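Local coordinates for protein monomethylamine methyltransferase MtmB1 (Methanosarcina barkeri, PDB 1NTH) that transfers the methyl group of monomethylamine to the corrinoid cofactor of its partner protein MtmC, a step of methanogenesis from methylamine, at residues 341-346 with 448-453; 348-353 with 387-392; 406-411 with 452-457. All coordinates share one frame; numbering follows the deposited sequence.

Interaction 1 (341-346 with 448-453); sequences CTEMCL and RKKLED
Glu343 and Lys450 meet through a single salt bridge that spans the gap between the first turn of helix 343-359 and the C-terminal part of helix 438-454. Lys450 NZ donates to Glu343 OE1 at 2.7 Å, on the syn side of the carboxylate but 32° out of its plane. The two side chains cross at about a right angle, and the lysine lays its last carbons against the acid: CE lies 3.3 Å from Glu343 OE1 and 3.4 Å from OE2. The tight part of the contact is therefore the carboxylate with the final carbons and ammonium of the lysine. Both side chains are stretched to reach it. Glu343 turns CG anti to its own N (chi1 -170°) and stays extended at the next bond, while Lys450 is extended all the way from CG to NZ.

Around this grip the contact is loose. Only 102 Å² is buried between the two segments, Lys450 is exposed and Glu343 partly so, and the pair lies at the protein surface, where solvent is likely to weaken the attraction between the charges. On the inner side Leu346 and Leu451 lie near the groove between the helices but do not touch across it.

Thr342 caps the helix just before the acid. Its OG1 accepts from Cys345 N at 3.3 Å, so Glu343 is the first helical residue; a negative charge there would probably be favoured by the helix dipole. Further in, Leu346 packs on Ala447 and on Met385 of helix 380-393, and Leu451 touches Leu347, Ser350 and Val389. The salt bridge thus bridges the outer rim of a groove whose floor is largely apolar, where helix 438-454 lies against helices 343-359 and 380-393 on the outside of the TIM barrel.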
loop_
_atom_site.group_PDB
_atom_site.type_symbol
_atom_site.label_atom_id
_atom_site.label_comp_id
_atom_site.label_asym_id
_atom_site.label_seq_id
_atom_site.Cartn_x
_atom_site.Cartn_y
_atom_site.Cartn_z
ATOM N N CYS A 341 7.442 3.429 42.017
ATOM C CA CYS A 341 6.837 4.172 43.112
ATOM C C CYS A 341 7.737 4.289 44.337
ATOM O O CYS A 341 7.268 4.236 45.475
ATOM C CB CYS A 341 5.495 3.543 43.499
ATOM S SG CYS A 341 4.365 4.687 44.337
ATOM N N THR A 342 9.035 4.434 44.092
ATOM C CA THR A 342 10.005 4.621 45.164
ATOM C C THR A 342 10.928 5.739 44.707
ATOM O O THR A 342 11.213 5.877 43.512
ATOM C CB THR A 342 10.851 3.355 45.447
ATOM O OG1 THR A 342 11.723 3.093 44.341
ATOM C CG2 THR A 342 9.950 2.154 45.694
ATOM N N GLU A 343 11.385 6.547 45.654
ATOM C CA GLU A 343 12.262 7.654 45.327
ATOM C C GLU A 343 13.587 7.169 44.751
ATOM O O GLU A 343 14.123 7.772 43.819
ATOM C CB GLU A 343 12.517 8.503 46.570
ATOM C CG GLU A 343 13.218 9.815 46.281
ATOM C CD GLU A 343 13.387 10.661 47.525
ATOM O OE1 GLU A 343 14.219 10.296 48.383
ATOM O OE2 GLU A 343 12.680 11.682 47.648
ATOM N N MET A 344 14.111 6.070 45.287
ATOM C CA MET A 344 15.384 5.555 44.803
ATOM C C MET A 344 15.336 5.197 43.321
ATOM O O MET A 344 16.255 5.526 42.572
ATOM C CB MET A 344 15.824 4.329 45.603
ATOM C CG MET A 344 17.231 3.876 45.241
ATOM S SD MET A 344 17.846 2.537 46.269
ATOM C CE MET A 344 19.205 1.910 45.270
ATOM N N CYS A 345 14.272 4.520 42.900
ATOM C CA CYS A 345 14.140 4.135 41.499
ATOM C C CYS A 345 14.249 5.364 40.601
ATOM O O CYS A 345 14.995 5.370 39.621
ATOM C CB CYS A 345 12.796 3.441 41.263
ATOM S SG CYS A 345 12.514 2.937 39.539
ATOM N N LEU A 346 13.506 6.410 40.944
ATOM C CA LEU A 346 13.526 7.637 40.160
ATOM C C LEU A 346 14.896 8.307 40.167
ATOM O O LEU A 346 15.344 8.819 39.143
ATOM C CB LEU A 346 12.462 8.612 40.677
ATOM C CG LEU A 346 11.018 8.110 40.577
ATOM C CD1 LEU A 346 10.065 9.186 41.083
ATOM C CD2 LEU A 346 10.693 7.752 39.123
ATOM N N ARG A 448 12.015 14.829 42.310
ATOM C CA ARG A 448 12.282 15.986 41.468
ATOM C C ARG A 448 12.868 17.117 42.305
ATOM O O ARG A 448 13.798 17.802 41.878
ATOM C CB ARG A 448 10.986 16.451 40.803
ATOM C CG ARG A 448 11.174 17.300 39.558
ATOM C CD ARG A 448 9.819 17.769 39.049
ATOM N NE ARG A 448 9.833 18.162 37.641
ATOM C CZ ARG A 448 9.628 19.400 37.206
ATOM N NH1 ARG A 448 9.395 20.379 38.070
ATOM N NH2 ARG A 448 9.633 19.654 35.904
ATOM N N LYS A 449 12.319 17.303 43.502
ATOM C CA LYS A 449 12.789 18.354 44.398
ATOM C C LYS A 449 14.257 18.154 44.760
ATOM O O LYS A 449 15.029 19.111 44.788
ATOM C CB LYS A 449 11.937 18.384 45.670
ATOM C CG LYS A 449 12.389 19.414 46.700
ATOM C CD LYS A 449 12.437 20.814 46.107
ATOM C CE LYS A 449 12.956 21.825 47.120
ATOM N NZ LYS A 449 12.082 21.894 48.324
ATOM N N LYS A 450 14.641 16.911 45.032
ATOM C CA LYS A 450 16.024 16.616 45.382
ATOM C C LYS A 450 16.957 16.904 44.214
ATOM O O LYS A 450 18.083 17.362 44.408
ATOM C CB LYS A 450 16.167 15.159 45.825
ATOM C CG LYS A 450 15.535 14.884 47.179
ATOM C CD LYS A 450 15.895 13.510 47.714
ATOM C CE LYS A 450 15.318 13.314 49.108
ATOM N NZ LYS A 450 15.744 12.027 49.719
ATOM N N LEU A 451 16.488 16.638 43.000
ATOM C CA LEU A 451 17.301 16.892 41.817
ATOM C C LEU A 451 17.484 18.393 41.623
ATOM O O LEU A 451 18.550 18.850 41.215
ATOM C CB LEU A 451 16.645 16.267 40.582
ATOM C CG LEU A 451 16.626 14.733 40.562
ATOM C CD1 LEU A 451 15.789 14.241 39.389
ATOM C CD2 LEU A 451 18.053 14.201 40.463
ATOM N N GLU A 452 16.444 19.163 41.919
ATOM C CA GLU A 452 16.527 20.612 41.782
ATOM C C GLU A 452 17.520 21.168 42.797
ATOM O O GLU A 452 18.280 22.087 42.494
ATOM C CB GLU A 452 15.154 21.251 41.992
ATOM C CG GLU A 452 14.121 20.827 40.962
ATOM C CD GLU A 452 12.792 21.533 41.140
ATOM O OE1 GLU A 452 12.248 21.505 42.264
ATOM O OE2 GLU A 452 12.288 22.111 40.155
ATOM N N ASP A 453 17.517 20.606 44.001
ATOM C CA ASP A 453 18.435 21.064 45.036
ATOM C C ASP A 453 19.879 20.790 44.633
ATOM O O ASP A 453 20.793 21.476 45.088
ATOM C CB ASP A 453 18.131 20.388 46.376
ATOM C CG ASP A 453 16.785 20.801 46.947
ATOM O OD1 ASP A 453 16.308 21.906 46.610
ATOM O OD2 ASP A 453 16.213 20.029 47.745
#

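Interaction 2 (348-353 with 387-392); sequences EASAQS and GEVARA
Val389 pushes its two methyl groups between Ser350 and Ser353, one toward each serine. CG2 lies 3.4 Å from Ser350 OG, and CG1 sits 3.7 Å from Ser353 OG and 3.6 Å from the backbone Ser350 O. This is helix-on-helix packing in the outer layer of the TIM barrel: helix 343-359 lies between barrel strands 330-333 and 363-366 in the chain, and helix 380-393 follows the second of them. The two short segments cross at -36° with their axes 8.7 Å apart. Small residues permit so near an approach, the CA atoms of Ser353 and Ala390 being 5.6 Å apart.

The valine is placed by its first torsion, with CG1 anti to the backbone N (chi1 172°), which splays the methyls across the one-turn spacing of the serines. An alanine here would lack both methyls, and is likely to open a gap beside Ser350 and Ser353 and leave Leu451 with less to pack against.

The two buried hydroxyls are satisfied in different ways: Ser350 OG bonds to Leu346 O one turn back in its own helix, whereas Ser353 OG crosses to Met386 O of helix 380-393. Leu451 of helix 438-454 covers Ser350 and Val389 from one direction, and Leu364 of strand 363-366 lies against Ser353 and Ala390 from another.

On the far side of helix 380-393, Arg391 NH2 gives a nearly straight bond to Glu388 OE2, and Glu388 also receives Arg448. Back in the interface, Ser353 OG comes within 3.3 Å of Ala390 N at an angle too poor for a hydrogen bond, with Ala390 CB at 3.6 Å from the same oxygen.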
loop_
_atom_site.group_PDB
_atom_site.type_symbol
_atom_site.label_atom_id
_atom_site.label_comp_id
_atom_site.label_asym_id
_atom_site.label_seq_id
_atom_site.Cartn_x
_atom_site.Cartn_y
_atom_site.Cartn_z
ATOM N N GLU A 348 17.792 6.791 40.659
ATOM C CA GLU A 348 18.723 5.925 39.941
ATOM C C GLU A 348 18.604 6.189 38.443
ATOM O O GLU A 348 19.604 6.390 37.751
ATOM C CB GLU A 348 18.410 4.452 40.216
ATOM C CG GLU A 348 18.924 3.913 41.544
ATOM C CD GLU A 348 18.601 2.437 41.717
ATOM O OE1 GLU A 348 17.466 2.112 42.130
ATOM O OE2 GLU A 348 19.478 1.597 41.418
ATOM N N ALA A 349 17.372 6.190 37.947
ATOM C CA ALA A 349 17.132 6.429 36.530
ATOM C C ALA A 349 17.579 7.838 36.152
ATOM O O ALA A 349 18.094 8.059 35.055
ATOM C CB ALA A 349 15.654 6.242 36.210
ATOM N N SER A 350 17.383 8.790 37.059
ATOM C CA SER A 350 17.775 10.171 36.802
ATOM C C SER A 350 19.284 10.290 36.618
ATOM O O SER A 350 19.754 10.983 35.716
ATOM C CB SER A 350 17.322 11.080 37.948
ATOM O OG SER A 350 15.912 11.173 37.996
ATOM N N ALA A 351 20.044 9.622 37.480
ATOM C CA ALA A 351 21.495 9.672 37.376
ATOM C C ALA A 351 21.929 9.160 36.006
ATOM O O ALA A 351 22.828 9.724 35.383
ATOM C CB ALA A 351 22.138 8.830 38.479
ATOM N N GLN A 352 21.285 8.099 35.529
ATOM C CA GLN A 352 21.658 7.560 34.230
ATOM C C GLN A 352 21.224 8.477 33.092
ATOM O O GLN A 352 21.930 8.606 32.095
ATOM C CB GLN A 352 21.074 6.163 34.022
ATOM C CG GLN A 352 21.692 5.470 32.824
ATOM C CD GLN A 352 21.256 4.035 32.676
ATOM O OE1 GLN A 352 20.919 3.371 33.658
ATOM N NE2 GLN A 352 21.281 3.536 31.444
ATOM N N SER A 353 20.066 9.113 33.238
ATOM C CA SER A 353 19.587 10.026 32.204
ATOM C C SER A 353 20.536 11.220 32.092
ATOM O O SER A 353 20.818 11.704 30.996
ATOM C CB SER A 353 18.170 10.503 32.531
ATOM O OG SER A 353 17.693 11.388 31.530
ATOM N N GLY A 387 12.761 11.273 30.853
ATOM C CA GLY A 387 12.631 12.319 29.854
ATOM C C GLY A 387 12.803 13.732 30.385
ATOM O O GLY A 387 13.473 14.552 29.760
ATOM N N GLU A 388 12.198 14.031 31.533
ATOM C CA GLU A 388 12.318 15.370 32.109
ATOM C C GLU A 388 13.762 15.680 32.480
ATOM O O GLU A 388 14.243 16.796 32.283
ATOM C CB GLU A 388 11.437 15.509 33.353
ATOM C CG GLU A 388 9.961 15.687 33.049
ATOM C CD GLU A 388 9.273 16.589 34.055
ATOM O OE1 GLU A 388 8.953 16.120 35.169
ATOM O OE2 GLU A 388 9.066 17.779 33.731
ATOM N N VAL A 389 14.449 14.680 33.019
ATOM C CA VAL A 389 15.837 14.847 33.414
ATOM C C VAL A 389 16.718 15.058 32.185
ATOM O O VAL A 389 17.674 15.833 32.226
ATOM C CB VAL A 389 16.327 13.629 34.224
ATOM C CG1 VAL A 389 17.829 13.718 34.456
ATOM C CG2 VAL A 389 15.595 13.581 35.564
ATOM N N ALA A 390 16.390 14.381 31.087
ATOM C CA ALA A 390 17.163 14.539 29.860
ATOM C C ALA A 390 17.035 15.980 29.366
ATOM O O ALA A 390 18.014 16.590 28.936
ATOM C CB ALA A 390 16.669 13.564 28.790
ATOM N N ARG A 391 15.823 16.523 29.428
ATOM C CA ARG A 391 15.594 17.896 28.995
ATOM C C ARG A 391 16.406 18.857 29.861
ATOM O O ARG A 391 17.043 19.779 29.353
ATOM C CB ARG A 391 14.110 18.258 29.102
ATOM C CG ARG A 391 13.802 19.672 28.630
ATOM C CD ARG A 391 12.352 20.063 28.899
ATOM N NE ARG A 391 12.068 20.175 30.325
ATOM C CZ ARG A 391 11.285 19.341 31.002
ATOM N NH1 ARG A 391 10.702 18.324 30.385
ATOM N NH2 ARG A 391 11.086 19.528 32.301
ATOM N N ALA A 392 16.379 18.630 31.171
ATOM C CA ALA A 392 17.104 19.477 32.112
ATOM C C ALA A 392 18.620 19.413 31.930
ATOM O O ALA A 392 19.318 20.411 32.106
ATOM C CB ALA A 392 16.737 19.086 33.541
#

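Interaction 3 (406-411 with 452-457); sequences DKLVSL and EDLGLV
Leu454 presents both of its methyls to helix 398-410, and they go to different residues. CD1 lies 3.8 Å from Leu408 CB, the two side chains crossing at about a right angle, and it also meets Leu411 CD1 at 4.1 Å, the leucines reaching toward each other tip to tip. CD2 goes to Lys407 instead, 3.9 Å from CB, where the two side chains slide past one another in opposite directions. With CG anti to the carbonyl carbon (chi1 -69°), Leu454 points its branch at helix 398-410, and the fork at CG parts the methyls.

The lysine's ammonium continues the contact through water. Lys407 NZ donates to a water 3.2 Å away, which in turn donates to Leu454 O at 2.7 Å, so the fully extended lysine reaches the backbone of the residue whose methyl it packs on.

Outside this shell, both segments lie at or near helix ends. Gly455, with positive phi, closes helix 438-454 in a Schellman motif: its N bonds to Glu452 O, and Leu456 N probably to Leu451 O. Near the end of the other helix, Ser410 OG donates to Asp406 O, and Asp406 is itself paired with Arg309. Leu408 turns inward to Leu347, Ala351 and Ile354 of helix 343-359.

Dispersion between methyls and methylenes therefore carries the direct contact, while its single polar link is water-borne, which probably makes that link more adaptable than a direct bond.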
loop_
_atom_site.group_PDB
_atom_site.type_symbol
_atom_site.label_atom_id
_atom_site.label_comp_id
_atom_site.label_asym_id
_atom_site.label_seq_id
_atom_site.Cartn_x
_atom_site.Cartn_y
_atom_site.Cartn_z
ATOM N N ASP A 406 28.247 13.164 40.890
ATOM C CA ASP A 406 28.943 12.681 42.075
ATOM C C ASP A 406 28.044 12.808 43.302
ATOM O O ASP A 406 27.983 11.901 44.133
ATOM C CB ASP A 406 30.239 13.466 42.292
ATOM C CG ASP A 406 30.993 13.013 43.529
ATOM O OD1 ASP A 406 31.269 11.800 43.652
ATOM O OD2 ASP A 406 31.308 13.870 44.379
ATOM N N LYS A 407 27.338 13.929 43.408
ATOM C CA LYS A 407 26.444 14.157 44.539
ATOM C C LYS A 407 25.212 13.263 44.489
ATOM O O LYS A 407 24.769 12.742 45.515
ATOM C CB LYS A 407 25.988 15.617 44.576
ATOM C CG LYS A 407 27.096 16.629 44.801
ATOM C CD LYS A 407 26.529 18.039 44.814
ATOM C CE LYS A 407 27.620 19.078 45.013
ATOM N NZ LYS A 407 27.062 20.462 44.990
ATOM N N LEU A 408 24.657 13.092 43.293
ATOM C CA LEU A 408 23.461 12.278 43.120
ATOM C C LEU A 408 23.707 10.801 43.388
ATOM O O LEU A 408 22.965 10.168 44.139
ATOM C CB LEU A 408 22.901 12.462 41.705
ATOM C CG LEU A 408 21.667 11.631 41.335
ATOM C CD1 LEU A 408 20.551 11.846 42.354
ATOM C CD2 LEU A 408 21.206 12.027 39.940
ATOM N N VAL A 409 24.747 10.246 42.777
ATOM C CA VAL A 409 25.048 8.836 42.970
ATOM C C VAL A 409 25.325 8.545 44.444
ATOM O O VAL A 409 25.015 7.462 44.938
ATOM C CB VAL A 409 26.253 8.406 42.107
ATOM C CG1 VAL A 409 26.604 6.947 42.383
ATOM C CG2 VAL A 409 25.917 8.594 40.624
ATOM N N SER A 410 25.894 9.521 45.146
ATOM C CA SER A 410 26.193 9.359 46.566
ATOM C C SER A 410 24.922 9.227 47.398
ATOM O O SER A 410 24.949 8.692 48.508
ATOM C CB SER A 410 27.013 10.547 47.078
ATOM O OG SER A 410 28.324 10.533 46.541
ATOM N N LEU A 411 23.805 9.708 46.861
ATOM C CA LEU A 411 22.537 9.640 47.575
ATOM C C LEU A 411 21.929 8.242 47.634
ATOM O O LEU A 411 21.043 7.991 48.451
ATOM C CB LEU A 411 21.518 10.602 46.953
ATOM C CG LEU A 411 21.787 12.106 47.051
ATOM C CD1 LEU A 411 20.653 12.868 46.384
ATOM C CD2 LEU A 411 21.912 12.513 48.511
ATOM N N GLU A 452 16.444 19.163 41.919
ATOM C CA GLU A 452 16.527 20.612 41.782
ATOM C C GLU A 452 17.520 21.168 42.797
ATOM O O GLU A 452 18.280 22.087 42.494
ATOM C CB GLU A 452 15.154 21.251 41.992
ATOM C CG GLU A 452 14.121 20.827 40.962
ATOM C CD GLU A 452 12.792 21.533 41.140
ATOM O OE1 GLU A 452 12.248 21.505 42.264
ATOM O OE2 GLU A 452 12.288 22.111 40.155
ATOM N N ASP A 453 17.517 20.606 44.001
ATOM C CA ASP A 453 18.435 21.064 45.036
ATOM C C ASP A 453 19.879 20.790 44.633
ATOM O O ASP A 453 20.793 21.476 45.088
ATOM C CB ASP A 453 18.131 20.388 46.376
ATOM C CG ASP A 453 16.785 20.801 46.947
ATOM O OD1 ASP A 453 16.308 21.906 46.610
ATOM O OD2 ASP A 453 16.213 20.029 47.745
ATOM N N LEU A 454 20.085 19.791 43.779
ATOM C CA LEU A 454 21.432 19.460 43.323
ATOM C C LEU A 454 21.885 20.383 42.196
ATOM O O LEU A 454 23.067 20.426 41.860
ATOM C CB LEU A 454 21.503 18.002 42.860
ATOM C CG LEU A 454 21.365 16.939 43.952
ATOM C CD1 LEU A 454 21.470 15.553 43.334
ATOM C CD2 LEU A 454 22.456 17.136 44.999
ATOM N N GLY A 455 20.945 21.118 41.609
ATOM C CA GLY A 455 21.308 22.035 40.542
ATOM C C GLY A 455 20.573 21.881 39.223
ATOM O O GLY A 455 20.734 22.714 38.330
ATOM N N LEU A 456 19.777 20.827 39.077
ATOM C CA LEU A 456 19.037 20.635 37.834
ATOM C C LEU A 456 17.901 21.643 37.712
ATOM O O LEU A 456 17.204 21.929 38.686
ATOM C CB LEU A 456 18.460 19.219 37.750
ATOM C CG LEU A 456 19.395 18.083 37.331
ATOM C CD1 LEU A 456 18.578 16.813 37.129
ATOM C CD2 LEU A 456 20.111 18.452 36.038
ATOM N N VAL A 457 17.722 22.183 36.512
ATOM C CA VAL A 457 16.657 23.143 36.255
ATOM C C VAL A 457 15.703 22.533 35.231
ATOM O O VAL A 457 16.060 22.349 34.067
ATOM C CB VAL A 457 17.213 24.473 35.704
ATOM C CG1 VAL A 457 16.077 25.460 35.491
ATOM C CG2 VAL A 457 18.242 25.045 36.669
HETATM O O HOH W 1 25.762 20.419 42.060
#

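From the N terminus, the chain first reaches helix 343-359, whose start enters interaction 1 and whose middle enters interaction 2. Interaction 2 closes first, joining that helix to helix 380-393 across a 33-residue loop that includes strand 363-366. The chain then runs into helix 398-410, where interaction 3 opens inside the loop of interaction 1; both end on helix 438-454, sharing Glu452 and Asp453, with interaction 3 running a few residues further. Interactions 2 and 3 stand in series, and interaction 2 is nested within the loop of interaction 1. Leu451 joins all three, packing on Ser350, Val389 and Leu408, so the C-terminal helix is tied to three earlier helices on one side of the barrel.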